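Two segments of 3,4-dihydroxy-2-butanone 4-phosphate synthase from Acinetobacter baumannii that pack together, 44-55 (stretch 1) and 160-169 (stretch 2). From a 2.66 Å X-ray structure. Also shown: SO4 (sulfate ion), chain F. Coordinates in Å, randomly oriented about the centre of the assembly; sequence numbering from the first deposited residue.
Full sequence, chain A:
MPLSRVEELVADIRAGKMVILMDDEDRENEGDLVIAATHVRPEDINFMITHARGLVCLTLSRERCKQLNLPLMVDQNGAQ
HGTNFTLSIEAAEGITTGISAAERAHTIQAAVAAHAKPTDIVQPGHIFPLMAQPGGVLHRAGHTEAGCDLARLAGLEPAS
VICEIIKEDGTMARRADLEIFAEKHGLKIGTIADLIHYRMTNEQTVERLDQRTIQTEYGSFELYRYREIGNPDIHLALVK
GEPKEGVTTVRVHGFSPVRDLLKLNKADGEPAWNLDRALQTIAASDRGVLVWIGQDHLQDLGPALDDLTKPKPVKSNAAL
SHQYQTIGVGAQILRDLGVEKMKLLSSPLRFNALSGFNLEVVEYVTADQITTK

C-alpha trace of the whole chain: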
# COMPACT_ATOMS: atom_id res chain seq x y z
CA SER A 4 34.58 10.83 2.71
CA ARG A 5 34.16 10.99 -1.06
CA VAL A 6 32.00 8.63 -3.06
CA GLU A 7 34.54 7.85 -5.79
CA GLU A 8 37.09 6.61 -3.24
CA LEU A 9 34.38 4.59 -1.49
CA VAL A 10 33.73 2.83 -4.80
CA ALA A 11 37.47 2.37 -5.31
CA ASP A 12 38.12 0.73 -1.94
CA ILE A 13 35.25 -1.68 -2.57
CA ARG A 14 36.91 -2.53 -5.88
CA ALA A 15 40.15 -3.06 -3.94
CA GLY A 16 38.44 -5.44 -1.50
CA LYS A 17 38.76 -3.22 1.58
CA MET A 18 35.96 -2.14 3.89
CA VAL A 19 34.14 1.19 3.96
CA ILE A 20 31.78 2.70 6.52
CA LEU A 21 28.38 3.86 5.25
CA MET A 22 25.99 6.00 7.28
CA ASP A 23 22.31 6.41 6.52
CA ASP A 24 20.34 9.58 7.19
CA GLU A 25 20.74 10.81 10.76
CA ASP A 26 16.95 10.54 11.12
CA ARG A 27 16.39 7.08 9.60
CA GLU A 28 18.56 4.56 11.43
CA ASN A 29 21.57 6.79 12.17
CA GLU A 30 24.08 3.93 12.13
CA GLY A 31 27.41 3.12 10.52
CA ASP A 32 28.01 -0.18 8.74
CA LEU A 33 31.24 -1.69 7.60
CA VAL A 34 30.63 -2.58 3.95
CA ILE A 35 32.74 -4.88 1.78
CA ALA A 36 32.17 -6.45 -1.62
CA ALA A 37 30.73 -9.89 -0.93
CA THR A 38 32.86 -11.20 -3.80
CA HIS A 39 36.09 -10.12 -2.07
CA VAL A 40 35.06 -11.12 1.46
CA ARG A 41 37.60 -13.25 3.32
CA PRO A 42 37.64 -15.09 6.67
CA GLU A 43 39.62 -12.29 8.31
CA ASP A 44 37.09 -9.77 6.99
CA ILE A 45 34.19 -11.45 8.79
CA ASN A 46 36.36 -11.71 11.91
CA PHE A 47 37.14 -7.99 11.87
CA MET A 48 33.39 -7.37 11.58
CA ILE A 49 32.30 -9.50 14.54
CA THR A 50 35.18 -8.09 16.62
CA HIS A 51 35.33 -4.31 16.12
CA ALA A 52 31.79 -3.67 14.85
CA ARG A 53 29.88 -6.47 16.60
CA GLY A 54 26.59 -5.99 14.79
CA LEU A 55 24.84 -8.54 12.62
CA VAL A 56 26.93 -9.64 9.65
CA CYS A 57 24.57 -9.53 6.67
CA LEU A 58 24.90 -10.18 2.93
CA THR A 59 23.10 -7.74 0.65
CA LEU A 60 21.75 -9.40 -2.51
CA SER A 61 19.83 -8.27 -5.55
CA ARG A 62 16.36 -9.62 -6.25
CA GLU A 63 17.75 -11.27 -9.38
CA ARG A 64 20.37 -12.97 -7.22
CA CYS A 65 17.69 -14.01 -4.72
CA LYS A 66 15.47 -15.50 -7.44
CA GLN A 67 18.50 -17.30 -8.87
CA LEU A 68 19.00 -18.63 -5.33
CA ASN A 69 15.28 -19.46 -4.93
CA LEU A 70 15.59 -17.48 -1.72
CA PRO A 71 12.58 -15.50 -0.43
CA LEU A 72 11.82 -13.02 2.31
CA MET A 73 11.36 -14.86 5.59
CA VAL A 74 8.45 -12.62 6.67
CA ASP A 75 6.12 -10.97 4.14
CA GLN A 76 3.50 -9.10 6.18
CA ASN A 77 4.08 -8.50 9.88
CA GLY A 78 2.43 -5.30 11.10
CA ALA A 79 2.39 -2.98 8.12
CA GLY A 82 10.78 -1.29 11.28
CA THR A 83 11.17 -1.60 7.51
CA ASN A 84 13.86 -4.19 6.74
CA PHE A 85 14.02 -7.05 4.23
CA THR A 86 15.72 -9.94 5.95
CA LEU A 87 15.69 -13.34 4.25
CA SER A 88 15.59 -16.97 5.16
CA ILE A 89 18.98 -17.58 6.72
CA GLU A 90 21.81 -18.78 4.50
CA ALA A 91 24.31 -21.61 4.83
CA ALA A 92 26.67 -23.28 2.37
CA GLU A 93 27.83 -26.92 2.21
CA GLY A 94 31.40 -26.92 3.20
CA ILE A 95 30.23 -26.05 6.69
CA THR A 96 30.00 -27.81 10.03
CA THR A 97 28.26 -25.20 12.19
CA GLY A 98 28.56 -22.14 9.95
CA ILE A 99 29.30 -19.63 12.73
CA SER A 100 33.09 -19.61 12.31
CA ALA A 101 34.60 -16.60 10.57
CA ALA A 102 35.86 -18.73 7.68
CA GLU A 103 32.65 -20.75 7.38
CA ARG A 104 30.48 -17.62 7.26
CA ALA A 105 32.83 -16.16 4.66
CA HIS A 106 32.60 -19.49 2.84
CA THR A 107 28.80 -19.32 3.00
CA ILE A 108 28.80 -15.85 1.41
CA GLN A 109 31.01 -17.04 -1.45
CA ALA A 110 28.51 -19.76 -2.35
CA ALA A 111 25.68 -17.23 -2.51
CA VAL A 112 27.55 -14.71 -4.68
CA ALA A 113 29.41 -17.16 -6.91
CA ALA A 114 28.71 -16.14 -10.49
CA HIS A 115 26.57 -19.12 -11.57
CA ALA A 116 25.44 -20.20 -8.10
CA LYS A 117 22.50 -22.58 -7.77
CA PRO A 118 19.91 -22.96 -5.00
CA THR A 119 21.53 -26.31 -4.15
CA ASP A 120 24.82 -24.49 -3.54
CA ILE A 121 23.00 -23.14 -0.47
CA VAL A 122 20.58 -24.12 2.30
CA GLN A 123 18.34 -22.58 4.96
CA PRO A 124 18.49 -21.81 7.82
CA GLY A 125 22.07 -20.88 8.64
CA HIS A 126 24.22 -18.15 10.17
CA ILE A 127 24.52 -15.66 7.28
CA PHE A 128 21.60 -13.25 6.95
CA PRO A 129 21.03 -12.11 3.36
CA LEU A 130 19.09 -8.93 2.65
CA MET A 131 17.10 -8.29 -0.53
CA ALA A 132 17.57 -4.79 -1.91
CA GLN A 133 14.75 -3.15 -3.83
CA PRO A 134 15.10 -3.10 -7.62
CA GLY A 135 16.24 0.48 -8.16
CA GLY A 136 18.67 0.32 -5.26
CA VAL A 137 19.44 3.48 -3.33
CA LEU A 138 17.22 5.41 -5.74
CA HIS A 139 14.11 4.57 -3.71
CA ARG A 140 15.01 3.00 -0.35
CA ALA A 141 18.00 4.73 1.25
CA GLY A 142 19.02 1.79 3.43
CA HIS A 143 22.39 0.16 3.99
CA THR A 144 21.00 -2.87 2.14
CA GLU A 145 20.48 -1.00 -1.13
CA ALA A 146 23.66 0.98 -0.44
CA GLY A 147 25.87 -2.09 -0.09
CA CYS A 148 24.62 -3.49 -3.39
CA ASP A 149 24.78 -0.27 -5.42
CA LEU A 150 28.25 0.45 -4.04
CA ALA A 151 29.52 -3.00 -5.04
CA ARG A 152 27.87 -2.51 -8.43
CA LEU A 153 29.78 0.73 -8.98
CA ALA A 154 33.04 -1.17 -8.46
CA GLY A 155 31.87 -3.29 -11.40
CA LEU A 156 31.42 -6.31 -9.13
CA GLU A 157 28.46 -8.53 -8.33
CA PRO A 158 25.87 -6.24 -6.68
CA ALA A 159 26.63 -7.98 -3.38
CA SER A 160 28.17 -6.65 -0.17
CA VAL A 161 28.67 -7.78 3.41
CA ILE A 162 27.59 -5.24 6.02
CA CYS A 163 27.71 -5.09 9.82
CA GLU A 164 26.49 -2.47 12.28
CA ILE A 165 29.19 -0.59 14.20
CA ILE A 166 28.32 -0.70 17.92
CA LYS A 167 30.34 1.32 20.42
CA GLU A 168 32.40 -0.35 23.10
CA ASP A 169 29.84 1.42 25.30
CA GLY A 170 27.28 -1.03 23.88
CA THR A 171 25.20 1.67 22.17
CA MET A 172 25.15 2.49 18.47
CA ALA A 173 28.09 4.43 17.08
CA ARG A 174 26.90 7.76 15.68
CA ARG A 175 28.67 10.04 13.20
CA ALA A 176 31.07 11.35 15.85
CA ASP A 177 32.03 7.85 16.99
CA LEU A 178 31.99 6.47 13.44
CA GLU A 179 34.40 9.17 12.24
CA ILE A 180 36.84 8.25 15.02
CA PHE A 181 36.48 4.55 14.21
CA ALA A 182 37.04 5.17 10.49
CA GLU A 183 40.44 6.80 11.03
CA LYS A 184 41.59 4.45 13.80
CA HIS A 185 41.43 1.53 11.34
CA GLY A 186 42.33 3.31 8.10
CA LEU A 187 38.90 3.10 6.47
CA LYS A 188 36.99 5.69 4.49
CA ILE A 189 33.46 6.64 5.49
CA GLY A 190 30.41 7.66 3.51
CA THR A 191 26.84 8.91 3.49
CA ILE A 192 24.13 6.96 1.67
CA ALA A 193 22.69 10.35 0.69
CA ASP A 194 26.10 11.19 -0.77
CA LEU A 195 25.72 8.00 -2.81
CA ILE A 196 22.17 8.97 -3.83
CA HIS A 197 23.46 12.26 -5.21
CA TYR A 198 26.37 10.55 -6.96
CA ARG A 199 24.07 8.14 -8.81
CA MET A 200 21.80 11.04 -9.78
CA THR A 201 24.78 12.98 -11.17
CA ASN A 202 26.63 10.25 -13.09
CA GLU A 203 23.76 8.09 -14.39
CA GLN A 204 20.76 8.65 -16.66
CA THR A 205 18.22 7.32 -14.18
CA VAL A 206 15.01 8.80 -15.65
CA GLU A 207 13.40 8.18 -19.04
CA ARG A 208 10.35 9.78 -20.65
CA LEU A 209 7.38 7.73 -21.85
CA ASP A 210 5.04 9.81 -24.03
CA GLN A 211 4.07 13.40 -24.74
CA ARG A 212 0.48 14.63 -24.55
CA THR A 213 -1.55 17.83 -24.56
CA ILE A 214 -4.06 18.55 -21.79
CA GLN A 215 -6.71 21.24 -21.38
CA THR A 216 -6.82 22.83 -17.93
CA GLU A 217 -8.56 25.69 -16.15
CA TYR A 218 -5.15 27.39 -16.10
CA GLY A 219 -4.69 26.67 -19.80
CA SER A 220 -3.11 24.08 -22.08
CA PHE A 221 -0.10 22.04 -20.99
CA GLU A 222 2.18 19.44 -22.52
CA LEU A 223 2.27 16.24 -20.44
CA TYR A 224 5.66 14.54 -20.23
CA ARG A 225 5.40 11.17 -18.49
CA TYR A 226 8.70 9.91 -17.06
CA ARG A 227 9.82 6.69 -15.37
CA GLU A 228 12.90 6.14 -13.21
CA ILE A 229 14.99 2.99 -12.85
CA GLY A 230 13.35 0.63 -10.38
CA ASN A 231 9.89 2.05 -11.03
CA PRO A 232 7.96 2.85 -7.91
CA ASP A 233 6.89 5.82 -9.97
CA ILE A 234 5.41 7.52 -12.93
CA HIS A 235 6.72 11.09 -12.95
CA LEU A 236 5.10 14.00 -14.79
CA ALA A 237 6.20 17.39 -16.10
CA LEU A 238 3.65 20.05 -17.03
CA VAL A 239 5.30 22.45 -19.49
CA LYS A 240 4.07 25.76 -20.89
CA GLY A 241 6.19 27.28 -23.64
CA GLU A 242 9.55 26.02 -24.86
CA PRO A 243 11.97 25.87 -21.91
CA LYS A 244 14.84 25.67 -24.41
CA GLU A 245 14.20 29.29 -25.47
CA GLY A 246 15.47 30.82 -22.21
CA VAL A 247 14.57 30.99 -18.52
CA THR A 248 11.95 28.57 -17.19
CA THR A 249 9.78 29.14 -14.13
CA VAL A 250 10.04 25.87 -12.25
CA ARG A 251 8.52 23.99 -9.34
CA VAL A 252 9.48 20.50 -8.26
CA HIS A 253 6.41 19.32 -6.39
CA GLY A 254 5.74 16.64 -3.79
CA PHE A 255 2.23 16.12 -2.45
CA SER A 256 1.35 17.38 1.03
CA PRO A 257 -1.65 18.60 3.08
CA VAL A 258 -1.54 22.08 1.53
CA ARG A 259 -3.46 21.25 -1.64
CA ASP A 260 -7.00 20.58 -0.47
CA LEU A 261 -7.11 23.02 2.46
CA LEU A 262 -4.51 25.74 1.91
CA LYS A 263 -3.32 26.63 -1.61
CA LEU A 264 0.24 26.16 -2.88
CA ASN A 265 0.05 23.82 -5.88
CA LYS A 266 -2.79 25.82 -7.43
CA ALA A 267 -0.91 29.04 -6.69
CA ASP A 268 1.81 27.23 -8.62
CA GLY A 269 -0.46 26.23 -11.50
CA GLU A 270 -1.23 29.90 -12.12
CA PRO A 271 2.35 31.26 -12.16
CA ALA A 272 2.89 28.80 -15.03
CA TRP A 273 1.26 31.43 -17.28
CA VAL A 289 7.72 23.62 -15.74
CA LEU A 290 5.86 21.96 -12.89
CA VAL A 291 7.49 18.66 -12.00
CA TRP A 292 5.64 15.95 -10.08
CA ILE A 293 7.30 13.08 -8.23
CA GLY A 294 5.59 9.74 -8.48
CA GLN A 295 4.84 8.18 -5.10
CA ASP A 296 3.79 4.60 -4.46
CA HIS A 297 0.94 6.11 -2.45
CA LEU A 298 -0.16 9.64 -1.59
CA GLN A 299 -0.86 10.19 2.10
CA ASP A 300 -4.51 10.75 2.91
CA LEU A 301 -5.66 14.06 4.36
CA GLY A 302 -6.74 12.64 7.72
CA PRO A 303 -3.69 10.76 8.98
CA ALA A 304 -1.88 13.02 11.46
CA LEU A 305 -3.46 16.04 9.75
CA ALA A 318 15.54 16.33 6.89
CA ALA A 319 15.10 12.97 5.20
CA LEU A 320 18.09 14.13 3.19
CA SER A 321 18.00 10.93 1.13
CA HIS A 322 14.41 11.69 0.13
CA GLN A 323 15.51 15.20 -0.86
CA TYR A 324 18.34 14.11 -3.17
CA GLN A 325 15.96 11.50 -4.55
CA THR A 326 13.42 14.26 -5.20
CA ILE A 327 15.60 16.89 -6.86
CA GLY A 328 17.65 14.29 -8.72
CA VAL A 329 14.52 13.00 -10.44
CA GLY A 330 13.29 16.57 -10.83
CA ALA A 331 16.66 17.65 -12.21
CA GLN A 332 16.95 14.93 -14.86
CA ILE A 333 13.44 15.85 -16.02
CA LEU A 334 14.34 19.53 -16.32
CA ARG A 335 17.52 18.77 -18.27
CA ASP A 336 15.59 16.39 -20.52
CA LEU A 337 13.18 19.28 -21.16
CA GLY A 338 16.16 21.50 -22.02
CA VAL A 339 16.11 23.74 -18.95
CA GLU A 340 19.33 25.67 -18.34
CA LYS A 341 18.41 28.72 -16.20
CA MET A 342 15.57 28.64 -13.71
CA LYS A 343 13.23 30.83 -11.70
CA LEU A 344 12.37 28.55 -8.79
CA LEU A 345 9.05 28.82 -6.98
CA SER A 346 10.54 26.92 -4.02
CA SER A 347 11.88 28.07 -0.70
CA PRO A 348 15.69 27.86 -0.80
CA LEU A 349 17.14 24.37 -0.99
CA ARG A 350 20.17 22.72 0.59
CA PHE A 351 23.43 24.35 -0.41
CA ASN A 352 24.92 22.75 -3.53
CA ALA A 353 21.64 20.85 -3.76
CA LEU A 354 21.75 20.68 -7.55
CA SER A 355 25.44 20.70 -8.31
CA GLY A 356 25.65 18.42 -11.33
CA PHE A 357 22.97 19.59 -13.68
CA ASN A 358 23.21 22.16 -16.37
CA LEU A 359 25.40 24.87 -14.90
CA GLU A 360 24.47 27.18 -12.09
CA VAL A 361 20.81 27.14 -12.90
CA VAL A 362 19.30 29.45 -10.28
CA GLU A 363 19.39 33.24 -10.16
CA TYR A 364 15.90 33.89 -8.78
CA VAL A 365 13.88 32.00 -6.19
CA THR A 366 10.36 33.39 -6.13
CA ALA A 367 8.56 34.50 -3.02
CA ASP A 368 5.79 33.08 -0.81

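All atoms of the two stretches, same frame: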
# COMPACT_ATOMS: atom_id res chain seq x y z
N ASP A 44 38.01 -10.90 7.11
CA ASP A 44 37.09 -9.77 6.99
C ASP A 44 35.87 -9.96 7.88
O ASP A 44 35.49 -9.05 8.63
CB ASP A 44 36.68 -9.57 5.53
CG ASP A 44 37.82 -9.08 4.67
OD1 ASP A 44 38.28 -7.95 4.88
OD2 ASP A 44 38.20 -9.81 3.72
N ILE A 45 35.29 -11.16 7.88
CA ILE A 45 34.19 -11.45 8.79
C ILE A 45 34.64 -11.32 10.24
O ILE A 45 33.92 -10.80 11.09
CB ILE A 45 33.61 -12.85 8.51
CG1 ILE A 45 33.23 -12.99 7.03
CG2 ILE A 45 32.40 -13.12 9.39
CD1 ILE A 45 32.26 -11.93 6.54
N ASN A 46 35.87 -11.75 10.53
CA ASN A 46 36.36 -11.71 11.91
C ASN A 46 36.54 -10.28 12.39
O ASN A 46 36.25 -9.97 13.55
CB ASN A 46 37.67 -12.49 12.03
CG ASN A 46 38.18 -12.54 13.45
OD1 ASN A 46 39.30 -12.12 13.73
ND2 ASN A 46 37.35 -13.04 14.36
N PHE A 47 37.07 -9.41 11.53
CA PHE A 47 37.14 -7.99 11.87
C PHE A 47 35.75 -7.43 12.15
O PHE A 47 35.57 -6.63 13.07
CB PHE A 47 37.82 -7.21 10.75
CG PHE A 47 37.94 -5.74 11.03
CD1 PHE A 47 36.98 -4.85 10.58
CD2 PHE A 47 39.01 -5.24 11.76
CE1 PHE A 47 37.04 -3.51 10.91
CE2 PHE A 47 39.07 -3.91 12.11
CZ PHE A 47 38.11 -3.04 11.65
N MET A 48 34.74 -7.90 11.42
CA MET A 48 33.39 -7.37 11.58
C MET A 48 32.82 -7.76 12.94
O MET A 48 32.39 -6.89 13.71
CB MET A 48 32.50 -7.87 10.45
CG MET A 48 32.71 -7.15 9.14
SD MET A 48 31.45 -7.54 7.92
CE MET A 48 31.49 -6.07 6.90
N ILE A 49 32.86 -9.05 13.28
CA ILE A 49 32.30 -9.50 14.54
C ILE A 49 33.09 -9.03 15.75
O ILE A 49 32.67 -9.26 16.89
CB ILE A 49 32.20 -11.04 14.58
CG1 ILE A 49 33.59 -11.67 14.65
CG2 ILE A 49 31.44 -11.56 13.37
CD1 ILE A 49 33.59 -13.18 14.69
N THR A 50 34.29 -8.49 15.53
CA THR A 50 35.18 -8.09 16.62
C THR A 50 35.07 -6.60 16.93
O THR A 50 34.95 -6.22 18.10
CB THR A 50 36.63 -8.44 16.28
OG1 THR A 50 36.71 -9.82 15.88
CG2 THR A 50 37.53 -8.21 17.48
N HIS A 51 35.23 -5.75 15.92
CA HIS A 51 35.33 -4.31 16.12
C HIS A 51 34.10 -3.55 15.66
O HIS A 51 33.99 -2.35 15.93
CB HIS A 51 36.58 -3.78 15.40
CG HIS A 51 37.83 -4.52 15.74
ND1 HIS A 51 38.44 -4.42 16.97
CD2 HIS A 51 38.49 -5.50 15.07
CE1 HIS A 51 39.48 -5.24 17.01
NE2 HIS A 51 39.52 -5.92 15.88
N ALA A 52 33.11 -4.24 15.09
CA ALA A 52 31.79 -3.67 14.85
C ALA A 52 30.70 -4.36 15.66
O ALA A 52 29.84 -3.68 16.23
CB ALA A 52 31.46 -3.75 13.35
N ARG A 53 30.67 -5.69 15.66
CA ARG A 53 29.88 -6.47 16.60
C ARG A 53 28.38 -6.26 16.42
O ARG A 53 27.59 -6.58 17.31
CB ARG A 53 30.28 -6.15 18.05
CG ARG A 53 31.69 -6.61 18.40
CD ARG A 53 32.14 -6.08 19.76
NE ARG A 53 32.65 -4.71 19.67
CZ ARG A 53 32.03 -3.64 20.16
NH1 ARG A 53 30.87 -3.76 20.80
NH2 ARG A 53 32.57 -2.44 20.00
N GLY A 54 27.96 -5.84 15.22
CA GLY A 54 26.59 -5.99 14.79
C GLY A 54 26.34 -7.32 14.10
O GLY A 54 27.15 -8.24 14.12
N LEU A 55 25.18 -7.39 13.45
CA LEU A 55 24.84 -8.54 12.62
C LEU A 55 25.59 -8.45 11.29
O LEU A 55 25.39 -7.51 10.52
CB LEU A 55 23.33 -8.59 12.38
CG LEU A 55 22.50 -9.46 13.31
CD1 LEU A 55 21.01 -9.24 13.05
CD2 LEU A 55 22.86 -10.92 13.15
N SER A 160 27.27 -7.16 -1.19
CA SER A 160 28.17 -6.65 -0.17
C SER A 160 27.86 -7.33 1.15
O SER A 160 26.75 -7.82 1.37
CB SER A 160 28.04 -5.13 -0.01
OG SER A 160 26.87 -4.81 0.71
N VAL A 161 28.84 -7.31 2.05
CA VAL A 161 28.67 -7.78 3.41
C VAL A 161 28.74 -6.58 4.34
O VAL A 161 29.65 -5.75 4.23
CB VAL A 161 29.75 -8.82 3.78
CG1 VAL A 161 29.53 -9.34 5.20
CG2 VAL A 161 29.75 -9.97 2.78
N ILE A 162 27.73 -6.44 5.20
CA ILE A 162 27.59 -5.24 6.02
C ILE A 162 27.32 -5.65 7.47
O ILE A 162 26.72 -6.69 7.74
CB ILE A 162 26.47 -4.32 5.50
CG1 ILE A 162 25.09 -4.95 5.69
CG2 ILE A 162 26.70 -4.00 4.03
CD1 ILE A 162 23.95 -4.08 5.21
N CYS A 163 27.78 -4.81 8.39
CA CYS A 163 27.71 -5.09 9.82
C CYS A 163 27.61 -3.77 10.57
O CYS A 163 28.46 -2.89 10.38
CB CYS A 163 28.94 -5.89 10.28
SG CYS A 163 28.84 -6.59 11.94
N GLU A 164 26.66 -3.69 11.50
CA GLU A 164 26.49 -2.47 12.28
C GLU A 164 27.69 -2.24 13.19
O GLU A 164 28.22 -3.18 13.79
CB GLU A 164 25.21 -2.55 13.11
CG GLU A 164 23.94 -2.66 12.29
CD GLU A 164 23.53 -4.09 12.03
OE1 GLU A 164 24.43 -4.94 11.90
OE2 GLU A 164 22.33 -4.40 12.18
N ILE A 165 28.06 -0.98 13.36
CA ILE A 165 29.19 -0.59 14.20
C ILE A 165 28.63 -0.14 15.55
O ILE A 165 27.99 0.92 15.65
CB ILE A 165 30.03 0.50 13.54
CG1 ILE A 165 30.70 -0.05 12.28
CG2 ILE A 165 31.08 1.04 14.51
CD1 ILE A 165 31.35 1.01 11.40
N ILE A 166 28.84 -0.95 16.58
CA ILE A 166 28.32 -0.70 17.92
C ILE A 166 29.48 -0.28 18.81
O ILE A 166 30.51 -0.95 18.85
CB ILE A 166 27.61 -1.94 18.49
CG1 ILE A 166 26.62 -2.51 17.48
CG2 ILE A 166 26.90 -1.59 19.79
CD1 ILE A 166 25.96 -3.80 17.93
N LYS A 167 29.29 0.82 19.54
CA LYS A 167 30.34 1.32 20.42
C LYS A 167 30.75 0.25 21.43
O LYS A 167 29.96 -0.63 21.78
CB LYS A 167 29.87 2.58 21.14
CG LYS A 167 29.65 3.77 20.21
CD LYS A 167 29.10 4.98 20.96
CE LYS A 167 30.04 5.41 22.08
NZ LYS A 167 29.81 6.82 22.49
N GLU A 168 32.00 0.34 21.88
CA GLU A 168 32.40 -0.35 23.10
C GLU A 168 31.38 -0.13 24.22
O GLU A 168 30.92 -1.09 24.84
CB GLU A 168 33.78 0.12 23.54
CG GLU A 168 34.39 -0.67 24.68
CD GLU A 168 35.50 0.09 25.39
OE1 GLU A 168 35.30 1.28 25.70
OE2 GLU A 168 36.49 -0.56 25.80
N ASP A 169 30.86 1.10 24.32
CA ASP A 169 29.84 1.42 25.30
C ASP A 169 28.65 0.47 25.23
O ASP A 169 27.97 0.26 26.24
CB ASP A 169 29.37 2.86 25.09
CG ASP A 169 28.08 3.17 25.81
OD1 ASP A 169 28.15 3.61 26.98
OD2 ASP A 169 27.04 3.25 25.13
S SO4 F . 37.47 -1.00 19.08
O1 SO4 F . 37.70 -2.43 18.87
O2 SO4 F . 37.61 -0.30 17.81
O3 SO4 F . 36.12 -0.81 19.60
O4 SO4 F . 38.44 -0.49 20.04

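The helix of stretch 1 runs almost parallel to the strand of stretch 2, at 13°, and as it unwinds, its backbone forms a single beta bridge with stretch 2. The hinge is R53, the first residue to leave helical geometry, with positive phi. A wider pi-type turn over 48-52 precedes it, in which M48 O accepts from both A52 N (3.1 Å) and R53 N (2.9 Å). A52 O faces stretch 2 and accepts a well-aligned hydrogen bond from I166 N at 2.9 Å. R53 and I165 form the bridge around this point.

Further back, where the helix and strand axes stay at least 8.6 Å apart, side chains fill the gap. V161 and C163, alternate residues of the strand, point toward the helix, while I162 between them points away. M48 reaches across to both: its SD lies 3.8 Å from V161 CG1 and 3.8 Å from C163 CB. I45 adds its tip, CD1, 4.0 Å from V161 CG1. Closer to the hinge a small side chain meets stretch 2: A52 CB is 3.9 Å from I165 CG1 and 4.1 Å from C163 SG.

Past the hinge the backbones remain close (G54 CA to E164 CA, 4.3 Å), and G54 suits the space: a CB there would lie 2.6 Å from E164 O, a clash. The next residue, L55, gives a weak hydrogen bond from its N to E164 OE1 (3.0 Å), and its O receives a CA-H...O contact from C163 CA (3.4 Å).

R53 also extends its guanidinium along stretch 2, where NH1 makes a weak hydrogen bond to K167 O at 3.4 Å, a cationic group meeting a neutral backbone carbonyl. H51 points away from stretch 2 and donates from ND1 to O1 of the sulfate at 2.8 Å, an ion probably from the crystallisation liquor.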